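Local coordinates for 2-methyl-aconitate isomerase (Shewanella oneidensis, PDB 5K87), which catalyses the cis-trans isomerization of 2-methyl-aconitate in the 2-methylcitrate cycle, the route by which the bacterium degrades propionate, at residues A[228-233]-A[285-290]; A[13-18]-A[31-36]; A[235-240]-A[289-294]. The protein carries 1 engineered substitution. All coordinates share one frame; numbering follows the deposited sequence. Where two conformers were deposited one is given.

Contact 1: A[228-233]-A[285-290]; sequences FINAED and AFVAPP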
loop_
_atom_site.group_PDB
_atom_site.type_symbol
_atom_site.label_atom_id
_atom_site.label_comp_id
_atom_site.label_asym_id
_atom_site.label_seq_id
_atom_site.Cartn_x
_atom_site.Cartn_y
_atom_site.Cartn_z
ATOM N N PHE A 228 -18.531 21.489 -1.141
ATOM C CA PHE A 228 -17.430 22.295 -1.650
ATOM C C PHE A 228 -17.330 23.607 -0.874
ATOM O O PHE A 228 -18.323 24.319 -0.723
ATOM C CB PHE A 228 -17.661 22.655 -3.121
ATOM C CG PHE A 228 -17.583 21.491 -4.063
ATOM C CD1 PHE A 228 -16.354 20.960 -4.428
ATOM C CD2 PHE A 228 -18.730 20.953 -4.616
ATOM C CE1 PHE A 228 -16.272 19.903 -5.314
ATOM C CE2 PHE A 228 -18.659 19.895 -5.498
ATOM C CZ PHE A 228 -17.428 19.369 -5.850
ATOM N N ILE A 229 -16.141 23.933 -0.394
ATOM C CA ILE A 229 -15.925 25.217 0.257
ATOM C C ILE A 229 -14.753 25.917 -0.419
ATOM O O ILE A 229 -13.977 25.288 -1.131
ATOM C CB ILE A 229 -15.690 25.039 1.766
ATOM C CG1 ILE A 229 -14.575 24.022 2.010
ATOM C CG2 ILE A 229 -16.980 24.584 2.454
ATOM C CD1 ILE A 229 -14.512 23.526 3.442
ATOM N N ASN A 230 -14.646 27.227 -0.240
ATOM C CA ASN A 230 -13.549 27.973 -0.828
ATOM C C ASN A 230 -12.263 27.760 -0.039
ATOM O O ASN A 230 -12.253 27.888 1.190
ATOM C CB ASN A 230 -13.863 29.464 -0.891
ATOM C CG ASN A 230 -14.913 29.795 -1.932
ATOM O OD1 ASN A 230 -15.044 29.108 -2.946
ATOM N ND2 ASN A 230 -15.674 30.857 -1.683
ATOM N N ALA A 231 -11.178 27.448 -0.744
ATOM C CA ALA A 231 -9.882 27.233 -0.112
ATOM C C ALA A 231 -9.508 28.383 0.831
ATOM O O ALA A 231 -9.034 28.155 1.949
ATOM C CB ALA A 231 -8.805 27.050 -1.166
ATOM N N GLU A 232 -9.729 29.619 0.388
ATOM C CA GLU A 232 -9.287 30.781 1.158
ATOM C C GLU A 232 -9.994 30.904 2.501
ATOM O O GLU A 232 -9.427 31.444 3.449
ATOM C CB GLU A 232 -9.438 32.076 0.352
ATOM C CG GLU A 232 -10.870 32.497 0.087
ATOM C CD GLU A 232 -10.955 33.839 -0.620
ATOM O OE1 GLU A 232 -9.893 34.442 -0.881
ATOM O OE2 GLU A 232 -12.081 34.290 -0.916
ATOM N N ASP A 233 -11.218 30.391 2.593
ATOM C CA ASP A 233 -11.957 30.415 3.854
ATOM C C ASP A 233 -11.341 29.491 4.903
ATOM O O ASP A 233 -11.670 29.573 6.087
ATOM C CB ASP A 233 -13.429 30.059 3.631
ATOM C CG ASP A 233 -14.164 31.109 2.821
ATOM O OD1 ASP A 233 -13.638 32.236 2.673
ATOM O OD2 ASP A 233 -15.274 30.808 2.338
ATOM N N ALA A 285 -14.556 18.909 0.001
ATOM C CA ALA A 285 -13.539 19.372 -0.933
ATOM C C ALA A 285 -13.407 20.880 -0.860
ATOM O O ALA A 285 -14.329 21.585 -0.435
ATOM C CB ALA A 285 -13.891 18.948 -2.346
ATOM N N PHE A 286 -12.257 21.382 -1.271
ATOM C CA PHE A 286 -12.062 22.822 -1.336
ATOM C C PHE A 286 -11.573 23.255 -2.711
ATOM O O PHE A 286 -10.868 22.506 -3.397
ATOM C CB PHE A 286 -11.216 23.371 -0.172
ATOM C CG PHE A 286 -9.839 22.770 -0.028
ATOM C CD1 PHE A 286 -9.652 21.586 0.673
ATOM C CD2 PHE A 286 -8.722 23.431 -0.517
ATOM C CE1 PHE A 286 -8.383 21.056 0.844
ATOM C CE2 PHE A 286 -7.453 22.903 -0.342
ATOM C CZ PHE A 286 -7.287 21.715 0.339
ATOM N N VAL A 287 -11.986 24.458 -3.114
ATOM C CA VAL A 287 -11.798 24.918 -4.486
ATOM C C VAL A 287 -11.119 26.282 -4.524
ATOM O O VAL A 287 -11.182 27.046 -3.558
ATOM C CB VAL A 287 -13.155 25.015 -5.246
ATOM C CG1 VAL A 287 -13.895 23.693 -5.175
ATOM C CG2 VAL A 287 -14.032 26.149 -4.698
ATOM N N ALA A 288 -10.480 26.586 -5.646
ATOM C CA ALA A 288 -9.851 27.883 -5.838
ATOM C C ALA A 288 -9.691 28.161 -7.322
ATOM O O ALA A 288 -9.708 27.235 -8.135
ATOM C CB ALA A 288 -8.497 27.917 -5.156
ATOM N N PRO A 289 -9.538 29.449 -7.689
ATOM C CA PRO A 289 -9.223 29.757 -9.090
ATOM C C PRO A 289 -7.860 29.187 -9.487
ATOM O O PRO A 289 -7.073 28.824 -8.613
ATOM C CB PRO A 289 -9.184 31.295 -9.101
ATOM C CG PRO A 289 -10.011 31.713 -7.926
ATOM C CD PRO A 289 -9.752 30.670 -6.884
ATOM N N PRO A 290 -7.578 29.112 -10.794
ATOM C CA PRO A 290 -6.301 28.582 -11.272
ATOM C C PRO A 290 -5.104 29.253 -10.624
ATOM O O PRO A 290 -5.085 30.477 -10.418
ATOM C CB PRO A 290 -6.326 28.917 -12.764
ATOM C CG PRO A 290 -7.766 28.914 -13.104
ATOM C CD PRO A 290 -8.465 29.485 -11.908
HETATM O O HOH W 1 -10.293 29.811 -2.640
#
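The Phe228 ring packs against Ala285 and Val287, and on the opposite face of the strands the Phe286 ring meets Ala231. The two strands, 225-230 and 283-288, form a parallel beta pair. CD1 of Phe228 lies 3.8 Å from CG1 of Val287 and also touches CB of Ala285, both oblique to the ring. The Phe228 and Val287 side chains cross at about a right angle. Val341 of helix 340-344 and Ile220 of strand 213-221 also pack on Phe228. CG of Phe286 sits between its backbone N and carbonyl carbon (chi1 58°), and the ring it carries receives CB of Ala231 at its edge, 3.7 Å from CD2. The Tyr236 ring meets this ring as well, with the planes at about 25°. CB of Phe286 packs 4.1 Å from CG1 of Ile229.

The backbones pair Phe228 with Ala285, Ile229 with Phe286 and Asn230 with Val287. Ile229 provides both bonds of the regular parallel pairing. Its N donates to Ala285 O at 3.0 Å, and its O accepts from Val287 N at 2.9 Å. That second bond runs nearly along the C=O axis, and the same oxygen also has a CA-H...O contact from Phe286.

Strand 308-314 borders the second strand on its other side, through Arg311 and Leu309. The side chain of Ala285 is about 6 Å from that of Lys283, a substrate-binding residue of the same strand, consistent with a pairing close to the active site.

The first strand then gives way to a 3-10 turn, yet the bonding continues one residue further. Ala231 N donates to Val287 O at 2.8 Å, nearly straight at 172°. A water also donates to Val287 O, at 3.0 Å, and accepts from Glu232 N.

Contact 2: A[13-18]-A[31-36]; sequences KVAATY and LQDLPE
Val14 meets Asp33, Leu34 and Pro35 where strand 12-21 faces the loop that follows strand 24-30. The two strands form an antiparallel beta hairpin. The chain leaves the hairpin through a short 3-10 turn, 31-33, and folds back beside the first strand. No direct hydrogen bond joins the two segments; van der Waals contacts and two bridging waters join them.

The two methyls of Val14 have different partners. CG1 is anti to the backbone N (chi1 -178°) and lies 3.7 Å from the carbonyl O of Asp33. The same methyl is 4.2 Å from CD2 of Leu34, whose CB points away from the strand but whose tip turns back to it. CG2 of Val14 meets CD of Pro35 at 4.1 Å, and the two side chains cross at about a right angle. Phe29 of strand 24-30 also packs on both Val14 and Leu34. Leu48 of helix 43-53 lies against Leu34 and Pro35, so the loop just after the turn lies between the hairpin and that helix.

Ala15 comes next, with its CB directed at the turn. It packs 3.8 Å from OD2 of Asp33, beside the carboxylate carbon. The other carboxylate oxygen of Asp33, OD1, forms a salt bridge with Arg30, which would probably help to fix the carboxylate's rotation.

Both backbone polar groups of Ala15 reach Asp33 through water. One water accepts from Ala15 N and donates to the main-chain O of Asp33. The other donates to Ala15 O at 2.8 Å and to Asp33 OD2 at 2.7 Å.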
loop_
_atom_site.group_PDB
_atom_site.type_symbol
_atom_site.label_atom_id
_atom_site.label_comp_id
_atom_site.label_asym_id
_atom_site.label_seq_id
_atom_site.Cartn_x
_atom_site.Cartn_y
_atom_site.Cartn_z
ATOM N N LYS A 13 -9.995 -20.495 -0.699
ATOM C CA LYS A 13 -9.600 -19.790 -1.911
ATOM C C LYS A 13 -10.845 -19.241 -2.590
ATOM O O LYS A 13 -11.853 -19.946 -2.714
ATOM C CB LYS A 13 -8.874 -20.730 -2.876
ATOM C CG LYS A 13 -7.608 -21.350 -2.317
ATOM C CD LYS A 13 -6.921 -22.236 -3.359
ATOM C CE LYS A 13 -5.702 -22.933 -2.774
ATOM N N VAL A 14 -10.783 -17.980 -3.003
ATOM C CA VAL A 14 -11.886 -17.336 -3.704
ATOM C C VAL A 14 -11.339 -16.729 -4.990
ATOM O O VAL A 14 -10.379 -15.968 -4.958
ATOM C CB VAL A 14 -12.538 -16.240 -2.835
ATOM C CG1 VAL A 14 -13.725 -15.606 -3.573
ATOM C CG2 VAL A 14 -12.974 -16.803 -1.484
ATOM N N ALA A 15 -11.932 -17.084 -6.122
ATOM C CA ALA A 15 -11.506 -16.511 -7.393
ATOM C C ALA A 15 -11.675 -14.992 -7.374
ATOM O O ALA A 15 -12.733 -14.489 -6.978
ATOM C CB ALA A 15 -12.296 -17.117 -8.543
ATOM N N ALA A 16 -10.637 -14.273 -7.791
ATOM C CA ALA A 16 -10.650 -12.823 -7.748
ATOM C C ALA A 16 -9.643 -12.241 -8.716
ATOM O O ALA A 16 -8.697 -12.919 -9.152
ATOM C CB ALA A 16 -10.363 -12.335 -6.329
ATOM N N THR A 17 -9.839 -10.966 -9.037
ATOM C CA THR A 17 -8.905 -10.245 -9.883
ATOM C C THR A 17 -8.566 -8.926 -9.202
ATOM O O THR A 17 -9.467 -8.182 -8.791
ATOM C CB THR A 17 -9.518 -9.959 -11.256
ATOM O OG1 THR A 17 -9.961 -11.188 -11.843
ATOM C CG2 THR A 17 -8.494 -9.327 -12.167
ATOM N N TYR A 18 -7.282 -8.625 -9.102
ATOM C CA TYR A 18 -6.806 -7.388 -8.520
ATOM C C TYR A 18 -6.477 -6.450 -9.677
ATOM O O TYR A 18 -5.678 -6.808 -10.566
ATOM C CB TYR A 18 -5.576 -7.719 -7.685
ATOM C CG TYR A 18 -4.920 -6.594 -6.931
ATOM C CD1 TYR A 18 -5.631 -5.793 -6.040
ATOM C CD2 TYR A 18 -3.561 -6.377 -7.068
ATOM C CE1 TYR A 18 -4.976 -4.798 -5.317
ATOM C CE2 TYR A 18 -2.915 -5.395 -6.359
ATOM C CZ TYR A 18 -3.628 -4.613 -5.491
ATOM O OH TYR A 18 -2.939 -3.645 -4.799
ATOM N N LEU A 31 -19.969 -12.371 -8.495
ATOM C CA LEU A 31 -20.863 -12.814 -7.435
ATOM C C LEU A 31 -20.857 -14.334 -7.270
ATOM O O LEU A 31 -20.741 -14.846 -6.157
ATOM C CB LEU A 31 -22.277 -12.318 -7.720
ATOM C CG LEU A 31 -23.364 -12.763 -6.745
ATOM C CD1 LEU A 31 -23.116 -12.176 -5.363
ATOM C CD2 LEU A 31 -24.727 -12.343 -7.262
ATOM N N GLN A 32 -20.950 -15.050 -8.381
ATOM C CA GLN A 32 -21.028 -16.511 -8.329
ATOM C C GLN A 32 -19.761 -17.197 -7.808
ATOM O O GLN A 32 -19.794 -18.378 -7.454
ATOM C CB GLN A 32 -21.420 -17.089 -9.691
ATOM C CG GLN A 32 -20.318 -17.015 -10.724
ATOM C CD GLN A 32 -20.813 -17.270 -12.131
ATOM O OE1 GLN A 32 -20.851 -18.409 -12.589
ATOM N NE2 GLN A 32 -21.188 -16.201 -12.829
ATOM N N ASP A 33 -18.649 -16.472 -7.768
ATOM C CA ASP A 33 -17.400 -17.025 -7.249
ATOM C C ASP A 33 -17.297 -16.916 -5.729
ATOM O O ASP A 33 -16.434 -17.538 -5.114
ATOM C CB ASP A 33 -16.204 -16.335 -7.900
ATOM C CG ASP A 33 -16.069 -16.666 -9.375
ATOM O OD1 ASP A 33 -16.491 -17.775 -9.776
ATOM O OD2 ASP A 33 -15.530 -15.833 -10.133
ATOM N N LEU A 34 -18.168 -16.122 -5.120
ATOM C CA LEU A 34 -18.125 -15.940 -3.673
ATOM C C LEU A 34 -18.680 -17.158 -2.957
ATOM O O LEU A 34 -19.533 -17.860 -3.504
ATOM C CB LEU A 34 -18.947 -14.716 -3.275
ATOM C CG LEU A 34 -18.445 -13.367 -3.794
ATOM C CD1 LEU A 34 -19.437 -12.263 -3.459
ATOM C CD2 LEU A 34 -17.062 -13.064 -3.219
ATOM N N PRO A 35 -18.203 -17.411 -1.729
ATOM C CA PRO A 35 -18.843 -18.443 -0.909
ATOM C C PRO A 35 -20.342 -18.172 -0.788
ATOM O O PRO A 35 -20.755 -17.011 -0.785
ATOM C CB PRO A 35 -18.161 -18.279 0.455
ATOM C CG PRO A 35 -16.836 -17.662 0.146
ATOM C CD PRO A 35 -17.075 -16.762 -1.036
ATOM N N GLU A 36 -21.141 -19.229 -0.696
ATOM C CA GLU A 36 -22.590 -19.111 -0.696
ATOM C C GLU A 36 -23.110 -18.041 0.264
ATOM O O GLU A 36 -23.934 -17.208 -0.118
ATOM C CB GLU A 36 -23.216 -20.468 -0.356
ATOM C CG GLU A 36 -24.730 -20.497 -0.479
ATOM C CD GLU A 36 -25.317 -21.866 -0.176
ATOM O OE1 GLU A 36 -26.552 -21.963 -0.022
ATOM O OE2 GLU A 36 -24.544 -22.844 -0.093
HETATM O O HOH W 2 -14.246 -13.620 -9.132
HETATM O O HOH W 3 -14.202 -18.839 -6.093
#

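Contact 3: A[235-240]-A[289-294]; sequences GYTGTE and PPKSYA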
loop_
_atom_site.group_PDB
_atom_site.type_symbol
_atom_site.label_atom_id
_atom_site.label_comp_id
_atom_site.label_asym_id
_atom_site.label_seq_id
_atom_site.Cartn_x
_atom_site.Cartn_y
_atom_site.Cartn_z
ATOM N N GLY A 235 -7.874 29.186 4.847
ATOM C CA GLY A 235 -6.485 29.615 4.856
ATOM C C GLY A 235 -5.605 28.814 3.906
ATOM O O GLY A 235 -4.378 28.812 4.032
ATOM N N TYR A 236 -6.233 28.127 2.952
ATOM C CA TYR A 236 -5.510 27.373 1.923
ATOM C C TYR A 236 -5.528 28.128 0.600
ATOM O O TYR A 236 -6.291 29.083 0.437
ATOM C CB TYR A 236 -6.105 25.969 1.750
ATOM C CG TYR A 236 -5.906 25.085 2.962
ATOM C CD1 TYR A 236 -4.632 24.807 3.443
ATOM C CD2 TYR A 236 -6.990 24.524 3.623
ATOM C CE1 TYR A 236 -4.441 23.996 4.556
ATOM C CE2 TYR A 236 -6.808 23.719 4.735
ATOM C CZ TYR A 236 -5.533 23.462 5.196
ATOM O OH TYR A 236 -5.351 22.657 6.300
ATOM N N THR A 237 -4.692 27.699 -0.342
ATOM C CA THR A 237 -4.644 28.323 -1.659
ATOM C C THR A 237 -5.232 27.432 -2.740
ATOM O O THR A 237 -5.528 27.902 -3.833
ATOM C CB THR A 237 -3.211 28.646 -2.065
ATOM O OG1 THR A 237 -2.488 27.422 -2.221
ATOM C CG2 THR A 237 -2.537 29.499 -1.000
ATOM N N GLY A 238 -5.386 26.144 -2.445
ATOM C CA GLY A 238 -5.833 25.187 -3.441
ATOM C C GLY A 238 -4.702 24.420 -4.101
ATOM O O GLY A 238 -4.948 23.481 -4.854
ATOM N N THR A 239 -3.460 24.808 -3.821
ATOM C CA THR A 239 -2.307 24.124 -4.402
ATOM C C THR A 239 -1.702 23.076 -3.468
ATOM O O THR A 239 -0.679 22.474 -3.785
ATOM C CB THR A 239 -1.185 25.105 -4.804
ATOM O OG1 THR A 239 -0.657 25.734 -3.630
ATOM C CG2 THR A 239 -1.701 26.155 -5.783
ATOM N N GLU A 240 -2.329 22.869 -2.318
ATOM C CA GLU A 240 -1.785 21.985 -1.293
ATOM C C GLU A 240 -1.599 20.557 -1.789
ATOM O O GLU A 240 -2.380 20.047 -2.610
ATOM C CB GLU A 240 -2.680 21.982 -0.055
ATOM C CG GLU A 240 -2.600 23.255 0.786
ATOM C CD GLU A 240 -3.306 24.448 0.164
ATOM O OE1 GLU A 240 -4.187 24.260 -0.702
ATOM O OE2 GLU A 240 -2.982 25.590 0.561
ATOM N N PRO A 289 -9.538 29.449 -7.689
ATOM C CA PRO A 289 -9.223 29.757 -9.090
ATOM C C PRO A 289 -7.860 29.187 -9.487
ATOM O O PRO A 289 -7.073 28.824 -8.613
ATOM C CB PRO A 289 -9.184 31.295 -9.101
ATOM C CG PRO A 289 -10.011 31.713 -7.926
ATOM C CD PRO A 289 -9.752 30.670 -6.884
ATOM N N PRO A 290 -7.578 29.112 -10.794
ATOM C CA PRO A 290 -6.301 28.582 -11.272
ATOM C C PRO A 290 -5.104 29.253 -10.624
ATOM O O PRO A 290 -5.085 30.477 -10.418
ATOM C CB PRO A 290 -6.326 28.917 -12.764
ATOM C CG PRO A 290 -7.766 28.914 -13.104
ATOM C CD PRO A 290 -8.465 29.485 -11.908
ATOM N N LYS A 291 -4.106 28.440 -10.306
ATOM C CA LYS A 291 -2.848 28.921 -9.769
ATOM C C LYS A 291 -1.827 27.843 -10.086
ATOM O O LYS A 291 -2.133 26.647 -10.023
ATOM C CB LYS A 291 -2.959 29.167 -8.260
ATOM C CG LYS A 291 -1.753 29.857 -7.646
ATOM C CD LYS A 291 -1.970 30.158 -6.167
ATOM C CE LYS A 291 -0.836 31.014 -5.618
ATOM N NZ LYS A 291 -0.975 31.280 -4.157
ATOM N N SER A 292 -0.618 28.262 -10.440
ATOM C CA SER A 292 0.441 27.329 -10.793
ATOM C C SER A 292 0.946 26.582 -9.564
ATOM O O SER A 292 0.995 27.139 -8.468
ATOM C CB SER A 292 1.600 28.078 -11.457
ATOM O OG SER A 292 2.634 27.192 -11.845
ATOM N N TYR A 293 1.311 25.315 -9.745
ATOM C CA TYR A 293 1.907 24.537 -8.665
ATOM C C TYR A 293 2.638 23.315 -9.197
ATOM O O TYR A 293 2.371 22.847 -10.302
ATOM C CB TYR A 293 0.849 24.085 -7.650
ATOM C CG TYR A 293 -0.184 23.131 -8.214
ATOM C CD1 TYR A 293 -1.281 23.616 -8.921
ATOM C CD2 TYR A 293 -0.079 21.751 -8.026
ATOM C CE1 TYR A 293 -2.233 22.765 -9.443
ATOM C CE2 TYR A 293 -1.033 20.885 -8.553
ATOM C CZ TYR A 293 -2.109 21.401 -9.254
ATOM O OH TYR A 293 -3.072 20.574 -9.779
ATOM N N ALA A 294 3.565 22.804 -8.397
ATOM C CA ALA A 294 4.203 21.529 -8.682
ATOM C C ALA A 294 3.310 20.424 -8.140
ATOM O O ALA A 294 2.901 20.461 -6.981
ATOM C CB ALA A 294 5.582 21.461 -8.041
#
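CG2 of Thr239 is anti to its own carbonyl carbon, and CG of Lys291, which it touches, is anti to the lysine backbone N (chi1 -172°). The lysine chain is extended beyond CG and runs past the Thr239 methyl, with CD at 4.0 Å from CG2. Its NZ ends beside Thr237, 3.9 Å from that residue's CG2. The third key group is Tyr293. CB of Tyr293 touches CB of Thr239 at 3.6 Å, and the two side chains slide past each other in opposite directions. CG2 of Thr239 meets the tyrosine ring obliquely. The carbonyl O of Lys291 lies in the plane of that ring, at its edge.

The contact has no hydrogen bond of its own, but the 235-240 loop is well braced from within. Thr239 N donates to OG1 of Thr237 at 3.2 Å, which forms an ST turn. The carboxylate of Glu240 grips the same turn. Its OE2 accepts from Thr237 N at 2.9 Å, and its OE1 accepts from Gly238 N at 2.8 Å; each oxygen uses its syn lone pair. Gly238 has a positive phi (97°), and a side chain there would jam against the carbonyl O of Thr237. An alanine in place of Thr237 has neither OG1 nor CG2, and would probably leave Thr239 N without its ST-turn acceptor and open a gap beside the lysine NZ.

Tyr293 also makes a cation-pi contact with Arg311, and its OH is hydrogen-bonded to the carbonyl O of His357. Leu309 of strand 308-314 packs on Thr239, Lys291 and Tyr293. The loop leads into helix 242-245, while strand 293-294 pairs antiparallel with strand 300-301.

In the fold
From the N terminus, contact 2 comes first. It closes a short loop of 12 residues, nearly all in strands, and ties strand 12-21 to the turn before helix 43-53. Contacts 1 and 3 lie on the opposite side of the chain's centre, with centres about 42 and 43 Å from that of contact 2. They close long loops that carry helix 249-266. The two end on the same stretch, 285-294, sharing Pro289 and Pro290, while their first segments follow one another. Contacts 1 and 3 also touch, through a probable hydrogen bond from Tyr236 N to Ala231 O. Together they join the parallel strand pair to the loop and short strand that continue from its ends.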